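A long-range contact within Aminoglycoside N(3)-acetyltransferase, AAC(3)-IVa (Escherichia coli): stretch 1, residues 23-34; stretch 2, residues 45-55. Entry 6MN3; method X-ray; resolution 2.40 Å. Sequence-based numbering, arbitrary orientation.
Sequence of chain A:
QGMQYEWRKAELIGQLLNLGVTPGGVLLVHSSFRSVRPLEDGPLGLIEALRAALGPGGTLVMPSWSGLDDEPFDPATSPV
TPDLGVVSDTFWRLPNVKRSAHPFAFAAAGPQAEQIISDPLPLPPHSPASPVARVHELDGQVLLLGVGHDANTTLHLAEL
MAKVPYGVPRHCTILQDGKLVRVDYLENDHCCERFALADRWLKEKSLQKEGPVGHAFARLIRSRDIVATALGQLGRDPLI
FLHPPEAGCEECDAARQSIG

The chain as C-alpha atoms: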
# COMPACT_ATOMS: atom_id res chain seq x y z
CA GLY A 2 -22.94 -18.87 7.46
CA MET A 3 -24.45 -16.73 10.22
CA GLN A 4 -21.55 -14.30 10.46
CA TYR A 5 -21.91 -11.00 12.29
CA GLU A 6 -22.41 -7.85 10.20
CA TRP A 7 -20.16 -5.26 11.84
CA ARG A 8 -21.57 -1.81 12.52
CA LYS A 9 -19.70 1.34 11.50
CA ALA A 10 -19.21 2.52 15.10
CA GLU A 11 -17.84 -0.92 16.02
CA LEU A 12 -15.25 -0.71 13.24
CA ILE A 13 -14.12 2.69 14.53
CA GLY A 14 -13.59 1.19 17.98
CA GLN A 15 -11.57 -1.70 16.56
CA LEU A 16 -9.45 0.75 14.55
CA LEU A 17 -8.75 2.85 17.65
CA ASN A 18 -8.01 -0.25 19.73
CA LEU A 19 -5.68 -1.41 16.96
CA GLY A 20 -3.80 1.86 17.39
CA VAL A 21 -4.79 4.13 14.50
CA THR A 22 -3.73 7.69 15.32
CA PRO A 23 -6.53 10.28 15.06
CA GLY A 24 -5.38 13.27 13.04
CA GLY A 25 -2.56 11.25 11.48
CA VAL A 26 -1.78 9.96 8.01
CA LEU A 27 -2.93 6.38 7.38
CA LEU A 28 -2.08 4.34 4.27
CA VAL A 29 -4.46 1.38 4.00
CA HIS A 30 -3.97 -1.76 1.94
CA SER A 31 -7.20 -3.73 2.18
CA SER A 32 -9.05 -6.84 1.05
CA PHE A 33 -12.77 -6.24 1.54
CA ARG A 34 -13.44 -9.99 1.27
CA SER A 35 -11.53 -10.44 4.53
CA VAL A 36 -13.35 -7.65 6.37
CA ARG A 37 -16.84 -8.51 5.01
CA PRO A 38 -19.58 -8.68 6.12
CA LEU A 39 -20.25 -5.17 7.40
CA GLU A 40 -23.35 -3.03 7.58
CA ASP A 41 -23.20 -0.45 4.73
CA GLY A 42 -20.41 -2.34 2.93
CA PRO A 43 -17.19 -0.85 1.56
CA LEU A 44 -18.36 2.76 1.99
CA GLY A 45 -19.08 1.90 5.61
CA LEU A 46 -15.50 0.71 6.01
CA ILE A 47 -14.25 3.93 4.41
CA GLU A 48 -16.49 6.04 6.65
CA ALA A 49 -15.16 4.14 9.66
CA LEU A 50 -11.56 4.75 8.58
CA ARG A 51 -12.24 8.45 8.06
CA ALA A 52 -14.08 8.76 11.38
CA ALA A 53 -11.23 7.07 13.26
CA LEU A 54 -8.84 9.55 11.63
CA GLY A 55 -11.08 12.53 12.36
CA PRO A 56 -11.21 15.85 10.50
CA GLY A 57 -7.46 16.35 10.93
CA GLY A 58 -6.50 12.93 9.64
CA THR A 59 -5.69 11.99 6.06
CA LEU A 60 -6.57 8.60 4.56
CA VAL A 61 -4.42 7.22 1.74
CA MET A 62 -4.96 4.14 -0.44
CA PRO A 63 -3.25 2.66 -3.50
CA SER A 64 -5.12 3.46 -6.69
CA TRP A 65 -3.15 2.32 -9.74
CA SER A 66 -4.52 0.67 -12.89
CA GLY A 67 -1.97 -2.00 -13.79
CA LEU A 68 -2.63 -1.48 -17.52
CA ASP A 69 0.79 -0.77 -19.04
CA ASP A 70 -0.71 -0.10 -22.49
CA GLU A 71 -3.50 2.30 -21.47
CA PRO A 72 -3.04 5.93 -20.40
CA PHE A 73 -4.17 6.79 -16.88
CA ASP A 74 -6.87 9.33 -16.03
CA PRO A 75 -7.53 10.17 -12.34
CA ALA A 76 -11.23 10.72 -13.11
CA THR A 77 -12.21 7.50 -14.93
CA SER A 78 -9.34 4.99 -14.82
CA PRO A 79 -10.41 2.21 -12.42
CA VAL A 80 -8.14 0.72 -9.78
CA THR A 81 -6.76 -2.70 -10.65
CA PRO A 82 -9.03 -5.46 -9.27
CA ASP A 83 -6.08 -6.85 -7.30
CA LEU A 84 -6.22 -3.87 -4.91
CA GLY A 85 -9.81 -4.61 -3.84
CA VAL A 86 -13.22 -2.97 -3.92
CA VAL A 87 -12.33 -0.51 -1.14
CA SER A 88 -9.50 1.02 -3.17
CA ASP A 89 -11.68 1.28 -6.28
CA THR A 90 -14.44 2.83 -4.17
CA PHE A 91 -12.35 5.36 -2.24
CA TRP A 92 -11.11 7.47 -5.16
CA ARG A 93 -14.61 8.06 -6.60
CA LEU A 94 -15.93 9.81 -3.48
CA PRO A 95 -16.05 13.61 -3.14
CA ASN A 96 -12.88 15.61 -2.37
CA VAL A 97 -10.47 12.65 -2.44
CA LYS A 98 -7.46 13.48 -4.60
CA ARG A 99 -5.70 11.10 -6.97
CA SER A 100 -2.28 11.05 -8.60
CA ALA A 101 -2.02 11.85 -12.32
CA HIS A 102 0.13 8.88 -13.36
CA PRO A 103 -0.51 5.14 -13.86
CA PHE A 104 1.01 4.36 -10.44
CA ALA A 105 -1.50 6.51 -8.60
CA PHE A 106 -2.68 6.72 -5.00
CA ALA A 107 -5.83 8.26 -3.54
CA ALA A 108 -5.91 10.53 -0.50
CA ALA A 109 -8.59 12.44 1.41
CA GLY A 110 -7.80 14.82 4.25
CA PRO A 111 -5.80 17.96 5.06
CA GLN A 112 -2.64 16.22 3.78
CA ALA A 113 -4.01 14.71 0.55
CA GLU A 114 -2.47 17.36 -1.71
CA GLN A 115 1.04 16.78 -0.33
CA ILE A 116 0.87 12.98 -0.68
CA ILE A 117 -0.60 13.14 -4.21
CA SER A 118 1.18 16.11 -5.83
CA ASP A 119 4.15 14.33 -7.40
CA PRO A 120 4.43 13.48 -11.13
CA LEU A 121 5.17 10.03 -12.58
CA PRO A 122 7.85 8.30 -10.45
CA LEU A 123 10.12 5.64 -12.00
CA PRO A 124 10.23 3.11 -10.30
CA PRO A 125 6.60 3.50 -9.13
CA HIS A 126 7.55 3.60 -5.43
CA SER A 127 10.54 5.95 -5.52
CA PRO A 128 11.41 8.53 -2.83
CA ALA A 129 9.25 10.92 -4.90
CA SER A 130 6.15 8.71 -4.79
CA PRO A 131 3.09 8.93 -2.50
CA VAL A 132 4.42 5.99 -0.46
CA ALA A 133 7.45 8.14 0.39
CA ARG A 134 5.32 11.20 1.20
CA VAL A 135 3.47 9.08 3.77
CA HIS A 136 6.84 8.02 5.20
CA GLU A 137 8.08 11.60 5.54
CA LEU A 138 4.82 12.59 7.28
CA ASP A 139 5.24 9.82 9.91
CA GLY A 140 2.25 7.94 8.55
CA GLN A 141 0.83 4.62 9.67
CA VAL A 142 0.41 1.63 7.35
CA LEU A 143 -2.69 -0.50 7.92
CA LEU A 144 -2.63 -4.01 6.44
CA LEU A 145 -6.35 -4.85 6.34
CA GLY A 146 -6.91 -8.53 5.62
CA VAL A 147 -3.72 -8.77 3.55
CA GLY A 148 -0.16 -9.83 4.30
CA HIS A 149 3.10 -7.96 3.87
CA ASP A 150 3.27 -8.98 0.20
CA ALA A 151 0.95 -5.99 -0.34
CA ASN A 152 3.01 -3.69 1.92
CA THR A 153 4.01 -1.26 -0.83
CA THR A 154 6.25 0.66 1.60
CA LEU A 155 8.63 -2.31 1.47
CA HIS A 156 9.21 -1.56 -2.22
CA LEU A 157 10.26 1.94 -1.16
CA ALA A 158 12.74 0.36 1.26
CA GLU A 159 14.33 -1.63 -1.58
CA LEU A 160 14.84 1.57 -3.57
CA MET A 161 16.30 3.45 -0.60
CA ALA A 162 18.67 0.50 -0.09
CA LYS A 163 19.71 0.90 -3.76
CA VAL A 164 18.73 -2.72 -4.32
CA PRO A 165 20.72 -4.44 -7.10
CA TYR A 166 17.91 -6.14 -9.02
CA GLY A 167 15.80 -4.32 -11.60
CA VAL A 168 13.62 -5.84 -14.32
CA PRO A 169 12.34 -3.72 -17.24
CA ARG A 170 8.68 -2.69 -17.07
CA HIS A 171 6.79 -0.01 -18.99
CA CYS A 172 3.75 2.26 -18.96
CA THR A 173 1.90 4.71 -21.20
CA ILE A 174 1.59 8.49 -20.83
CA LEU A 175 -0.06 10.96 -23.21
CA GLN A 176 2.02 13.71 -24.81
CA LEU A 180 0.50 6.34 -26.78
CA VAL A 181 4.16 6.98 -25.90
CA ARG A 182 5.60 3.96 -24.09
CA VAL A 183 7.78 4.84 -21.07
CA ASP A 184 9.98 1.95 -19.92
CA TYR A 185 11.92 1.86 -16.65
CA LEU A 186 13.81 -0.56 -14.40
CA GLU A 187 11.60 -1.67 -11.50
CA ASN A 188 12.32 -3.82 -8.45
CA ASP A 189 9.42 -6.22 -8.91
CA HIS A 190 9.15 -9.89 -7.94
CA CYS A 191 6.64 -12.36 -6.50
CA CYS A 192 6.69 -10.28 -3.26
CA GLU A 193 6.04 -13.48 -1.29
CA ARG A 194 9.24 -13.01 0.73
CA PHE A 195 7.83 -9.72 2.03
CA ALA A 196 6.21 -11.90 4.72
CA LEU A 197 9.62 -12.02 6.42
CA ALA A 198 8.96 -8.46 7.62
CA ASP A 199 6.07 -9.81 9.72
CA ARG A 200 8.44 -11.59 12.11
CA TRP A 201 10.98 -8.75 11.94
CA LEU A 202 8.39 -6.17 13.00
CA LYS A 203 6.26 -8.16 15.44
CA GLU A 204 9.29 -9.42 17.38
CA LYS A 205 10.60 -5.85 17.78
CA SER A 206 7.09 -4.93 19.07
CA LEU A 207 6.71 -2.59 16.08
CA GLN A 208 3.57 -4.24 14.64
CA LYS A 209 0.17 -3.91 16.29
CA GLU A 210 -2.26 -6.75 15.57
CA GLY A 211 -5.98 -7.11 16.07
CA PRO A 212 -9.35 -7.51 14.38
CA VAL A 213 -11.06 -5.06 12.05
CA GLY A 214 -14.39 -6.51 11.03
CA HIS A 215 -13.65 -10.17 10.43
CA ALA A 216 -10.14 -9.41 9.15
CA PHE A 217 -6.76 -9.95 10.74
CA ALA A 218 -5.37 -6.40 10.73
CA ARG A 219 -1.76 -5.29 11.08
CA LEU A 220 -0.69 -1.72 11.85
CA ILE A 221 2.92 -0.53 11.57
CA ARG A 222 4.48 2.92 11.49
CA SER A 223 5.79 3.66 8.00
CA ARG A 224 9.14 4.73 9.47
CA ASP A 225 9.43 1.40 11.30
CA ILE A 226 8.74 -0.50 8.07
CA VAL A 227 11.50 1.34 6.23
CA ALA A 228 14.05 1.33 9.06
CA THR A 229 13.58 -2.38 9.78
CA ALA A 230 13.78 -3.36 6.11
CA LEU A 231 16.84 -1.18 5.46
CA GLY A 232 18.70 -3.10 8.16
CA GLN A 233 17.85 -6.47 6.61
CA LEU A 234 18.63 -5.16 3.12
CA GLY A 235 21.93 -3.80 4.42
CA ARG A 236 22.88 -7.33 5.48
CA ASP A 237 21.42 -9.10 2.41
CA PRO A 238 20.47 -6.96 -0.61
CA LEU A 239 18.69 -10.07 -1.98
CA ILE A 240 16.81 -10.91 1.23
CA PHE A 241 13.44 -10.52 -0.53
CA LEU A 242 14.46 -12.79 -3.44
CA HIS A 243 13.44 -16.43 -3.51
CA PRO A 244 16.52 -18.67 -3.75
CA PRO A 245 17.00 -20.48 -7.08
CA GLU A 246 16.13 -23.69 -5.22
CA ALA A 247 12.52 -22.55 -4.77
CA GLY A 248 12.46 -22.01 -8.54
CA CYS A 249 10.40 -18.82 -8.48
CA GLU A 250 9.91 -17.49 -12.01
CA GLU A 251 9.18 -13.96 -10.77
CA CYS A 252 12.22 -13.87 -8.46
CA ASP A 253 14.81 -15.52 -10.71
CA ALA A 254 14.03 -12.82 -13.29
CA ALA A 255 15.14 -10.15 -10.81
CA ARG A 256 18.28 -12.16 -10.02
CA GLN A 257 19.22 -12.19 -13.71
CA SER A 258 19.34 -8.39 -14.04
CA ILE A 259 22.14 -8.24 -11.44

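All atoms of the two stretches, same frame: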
# COMPACT_ATOMS: atom_id res chain seq x y z
N PRO A 23 -5.66 9.21 15.55
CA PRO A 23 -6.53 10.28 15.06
C PRO A 23 -5.71 11.50 14.67
O PRO A 23 -4.74 11.86 15.33
CB PRO A 23 -7.45 10.57 16.26
CG PRO A 23 -7.37 9.35 17.11
CD PRO A 23 -5.98 8.82 16.94
N GLY A 24 -6.11 12.13 13.57
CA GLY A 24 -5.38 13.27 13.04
C GLY A 24 -4.12 12.93 12.28
O GLY A 24 -3.45 13.85 11.80
N GLY A 25 -3.77 11.65 12.16
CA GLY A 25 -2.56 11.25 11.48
C GLY A 25 -2.79 10.92 10.02
O GLY A 25 -3.89 11.08 9.47
N VAL A 26 -1.73 10.45 9.38
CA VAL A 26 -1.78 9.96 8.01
C VAL A 26 -1.79 8.44 8.06
O VAL A 26 -0.97 7.83 8.75
CB VAL A 26 -0.60 10.48 7.18
CG1 VAL A 26 -0.60 9.85 5.80
CG2 VAL A 26 -0.66 11.99 7.08
N LEU A 27 -2.73 7.82 7.34
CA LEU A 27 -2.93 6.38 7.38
C LEU A 27 -3.04 5.84 5.96
O LEU A 27 -3.99 6.16 5.24
CB LEU A 27 -4.18 6.02 8.19
CG LEU A 27 -4.49 4.53 8.34
CD1 LEU A 27 -3.42 3.84 9.18
CD2 LEU A 27 -5.86 4.34 8.96
N LEU A 28 -2.06 5.03 5.55
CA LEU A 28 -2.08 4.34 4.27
C LEU A 28 -2.64 2.94 4.49
O LEU A 28 -2.12 2.18 5.31
CB LEU A 28 -0.69 4.27 3.65
CG LEU A 28 -0.55 3.35 2.44
CD1 LEU A 28 -1.39 3.87 1.28
CD2 LEU A 28 0.91 3.19 2.03
N VAL A 29 -3.70 2.60 3.76
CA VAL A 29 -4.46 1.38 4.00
C VAL A 29 -4.41 0.51 2.76
O VAL A 29 -4.87 0.91 1.68
CB VAL A 29 -5.92 1.69 4.38
CG1 VAL A 29 -6.71 0.40 4.51
CG2 VAL A 29 -5.96 2.48 5.67
N HIS A 30 -3.83 -0.68 2.91
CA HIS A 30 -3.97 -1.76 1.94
C HIS A 30 -5.01 -2.73 2.48
O HIS A 30 -4.90 -3.21 3.61
CB HIS A 30 -2.64 -2.48 1.72
CG HIS A 30 -1.46 -1.56 1.61
ND1 HIS A 30 -1.04 -1.02 0.42
CD2 HIS A 30 -0.61 -1.09 2.55
CE1 HIS A 30 0.01 -0.26 0.62
NE2 HIS A 30 0.30 -0.28 1.91
N SER A 31 -6.03 -3.02 1.67
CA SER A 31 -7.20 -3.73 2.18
C SER A 31 -7.64 -4.82 1.22
O SER A 31 -7.38 -4.77 0.01
CB SER A 31 -8.37 -2.77 2.41
OG SER A 31 -8.77 -2.15 1.20
N SER A 32 -8.31 -5.82 1.79
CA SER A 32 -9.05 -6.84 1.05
C SER A 32 -10.44 -6.89 1.67
O SER A 32 -10.61 -7.42 2.77
CB SER A 32 -8.36 -8.19 1.11
OG SER A 32 -9.32 -9.24 1.03
N PHE A 33 -11.43 -6.33 0.97
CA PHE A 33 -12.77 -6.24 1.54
C PHE A 33 -13.37 -7.62 1.80
O PHE A 33 -14.19 -7.77 2.71
CB PHE A 33 -13.69 -5.44 0.62
CG PHE A 33 -15.08 -5.25 1.18
CD1 PHE A 33 -15.29 -4.38 2.24
CD2 PHE A 33 -16.15 -5.94 0.66
CE1 PHE A 33 -16.56 -4.21 2.76
CE2 PHE A 33 -17.42 -5.77 1.18
CZ PHE A 33 -17.63 -4.90 2.23
N ARG A 34 -12.96 -8.63 1.02
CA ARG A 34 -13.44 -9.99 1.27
C ARG A 34 -13.08 -10.47 2.66
O ARG A 34 -13.83 -11.23 3.27
CB ARG A 34 -12.87 -10.94 0.22
CG ARG A 34 -13.35 -10.67 -1.20
CD ARG A 34 -12.86 -11.75 -2.15
NE ARG A 34 -11.41 -11.75 -2.27
CZ ARG A 34 -10.68 -12.85 -2.47
NH1 ARG A 34 -11.27 -14.03 -2.57
NH2 ARG A 34 -9.36 -12.76 -2.57
N GLY A 45 -19.07 1.91 4.16
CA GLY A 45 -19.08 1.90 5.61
C GLY A 45 -17.70 1.71 6.20
O GLY A 45 -17.35 2.33 7.21
N LEU A 46 -16.88 0.87 5.57
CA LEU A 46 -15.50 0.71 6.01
C LEU A 46 -14.71 1.99 5.80
O LEU A 46 -13.90 2.38 6.65
CB LEU A 46 -14.85 -0.46 5.28
CG LEU A 46 -13.36 -0.67 5.58
CD1 LEU A 46 -13.15 -0.93 7.06
CD2 LEU A 46 -12.82 -1.82 4.75
N ILE A 47 -14.93 2.66 4.66
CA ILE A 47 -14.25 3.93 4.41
C ILE A 47 -14.69 4.98 5.41
O ILE A 47 -13.86 5.71 5.97
CB ILE A 47 -14.49 4.38 2.96
CG1 ILE A 47 -13.78 3.45 1.98
CG2 ILE A 47 -14.03 5.81 2.76
CD1 ILE A 47 -14.32 3.52 0.57
N GLU A 48 -16.00 5.07 5.67
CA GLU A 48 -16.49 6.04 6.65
C GLU A 48 -15.93 5.76 8.04
O GLU A 48 -15.65 6.69 8.80
CB GLU A 48 -18.02 6.03 6.68
CG GLU A 48 -18.67 6.90 5.62
CD GLU A 48 -20.19 6.77 5.61
OE1 GLU A 48 -20.73 6.12 6.53
OE2 GLU A 48 -20.83 7.32 4.69
N ALA A 49 -15.77 4.48 8.38
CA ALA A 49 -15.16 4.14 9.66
C ALA A 49 -13.70 4.56 9.72
O ALA A 49 -13.25 5.11 10.73
CB ALA A 49 -15.30 2.63 9.92
N LEU A 50 -12.96 4.32 8.63
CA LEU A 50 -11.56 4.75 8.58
C LEU A 50 -11.45 6.26 8.71
O LEU A 50 -10.59 6.77 9.44
CB LEU A 50 -10.92 4.28 7.28
CG LEU A 50 -10.65 2.78 7.15
CD1 LEU A 50 -10.28 2.42 5.73
CD2 LEU A 50 -9.56 2.35 8.12
N ARG A 51 -12.31 7.00 8.00
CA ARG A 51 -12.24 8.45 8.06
C ARG A 51 -12.67 8.98 9.42
O ARG A 51 -12.12 9.98 9.91
CB ARG A 51 -13.10 9.06 6.94
CG ARG A 51 -12.66 8.63 5.55
CD ARG A 51 -12.99 9.69 4.52
NE ARG A 51 -12.20 10.90 4.71
CZ ARG A 51 -12.41 12.04 4.06
NH1 ARG A 51 -13.39 12.12 3.17
NH2 ARG A 51 -11.64 13.10 4.29
N ALA A 52 -13.65 8.33 10.05
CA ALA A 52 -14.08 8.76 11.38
C ALA A 52 -13.00 8.50 12.42
O ALA A 52 -12.77 9.34 13.30
CB ALA A 52 -15.38 8.06 11.76
N ALA A 53 -12.33 7.35 12.34
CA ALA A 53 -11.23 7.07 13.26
C ALA A 53 -10.11 8.08 13.09
O ALA A 53 -9.45 8.46 14.07
CB ALA A 53 -10.71 5.65 13.04
N LEU A 54 -9.87 8.55 11.86
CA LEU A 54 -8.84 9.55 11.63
C LEU A 54 -9.28 10.93 12.10
O LEU A 54 -8.46 11.72 12.57
CB LEU A 54 -8.47 9.60 10.15
CG LEU A 54 -7.67 8.41 9.62
CD1 LEU A 54 -7.52 8.54 8.12
CD2 LEU A 54 -6.31 8.34 10.29
N GLY A 55 -10.57 11.24 11.98
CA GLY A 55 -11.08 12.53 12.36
C GLY A 55 -10.84 13.58 11.29
O GLY A 55 -10.20 13.32 10.27

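Strand 26-31 packs against helix 45-54, and the two run nearly antiparallel, with 157° between their N-to-C directions. Their axes come no nearer than 10.1 Å. That spacing leaves room for a layer of side chains between them, so within the strand-helix pair the contact is made by aliphatic groups. The backbones meet at one end, where Pro23 and Leu54 have their CA atoms 4.2 Å apart. At the other end Phe33 and Leu46 face each other with CA atoms 8.7 Å apart.

The strand alternates. Leu27, Val29 and Ser31 point their CA-to-CB bonds toward the helix. Val26, Leu28 and His30 make no contact with it. On the helix, Leu46, Leu50 and Leu54 are four residues apart, about one turn each, and so line up along one side. Ile47, Glu48, Arg51 and Ala52 lie out of reach of the strand.

Leu54 has the largest area covered by the other stretch. Its CA-to-CB bond points sideways. The m,t rotamer (chi1 -72°, chi2 174°) nevertheless brings the end of the side chain nearer to stretch 1. There Leu54 CD2 lies 3.8 Å from Leu27 CB and 3.7 Å from Gly25 O. The same methyl thus meets both the base of a strand side chain and a backbone oxygen.

Leu50 has the same m,t rotamer (chi1 -71°, chi2 168°), but its CA-to-CB bond already points toward the strand. Its methyls pack against two strand residues. Leu50 CD2 is 4.3 Å from Leu27 CD2 and 4.4 Å from Val29 CG2, and Leu50 CD1 is 4.3 Å from Val29 CG1. Leu27 is t,p (chi1 -179°, chi2 66°) and fits against both Leu50 and Leu54. Val29 is t, with chi1 175°. These contacts are apolar and the residues are buried, as expected for packing between a strand and a helix.

Leu46 differs from the other two leucines of the row. It is t,p, with chi1 176° and chi2 60°. Its partner is Phe33, where the chain has left the strand and entered a helix. The Phe33 CA-to-CB bond points sideways, but with chi1 at -177° (t) the end of the side chain comes nearer to helix 45-54. Phe33 CD1 is 4.4 Å from Leu46 CD2. This methyl lies at the edge of the ring, near its plane, so the contact is not a face-on one.

The polar link is at the end of helix 45-54. Gly24 N donates a hydrogen bond to Leu54 O at 2.6 Å, with an N-H...O angle of 160°. The bond is short and nearly straight. Beside it, Pro23 CA approaches Ala53 O at 3.6 Å in a CA-H...O contact. Both acceptors are carbonyls of the last helical turn. Gly24 and Gly55 have positive phi (78° and 80°), which by itself favours glycine. Ser32 caps a backbone N just past the stretch.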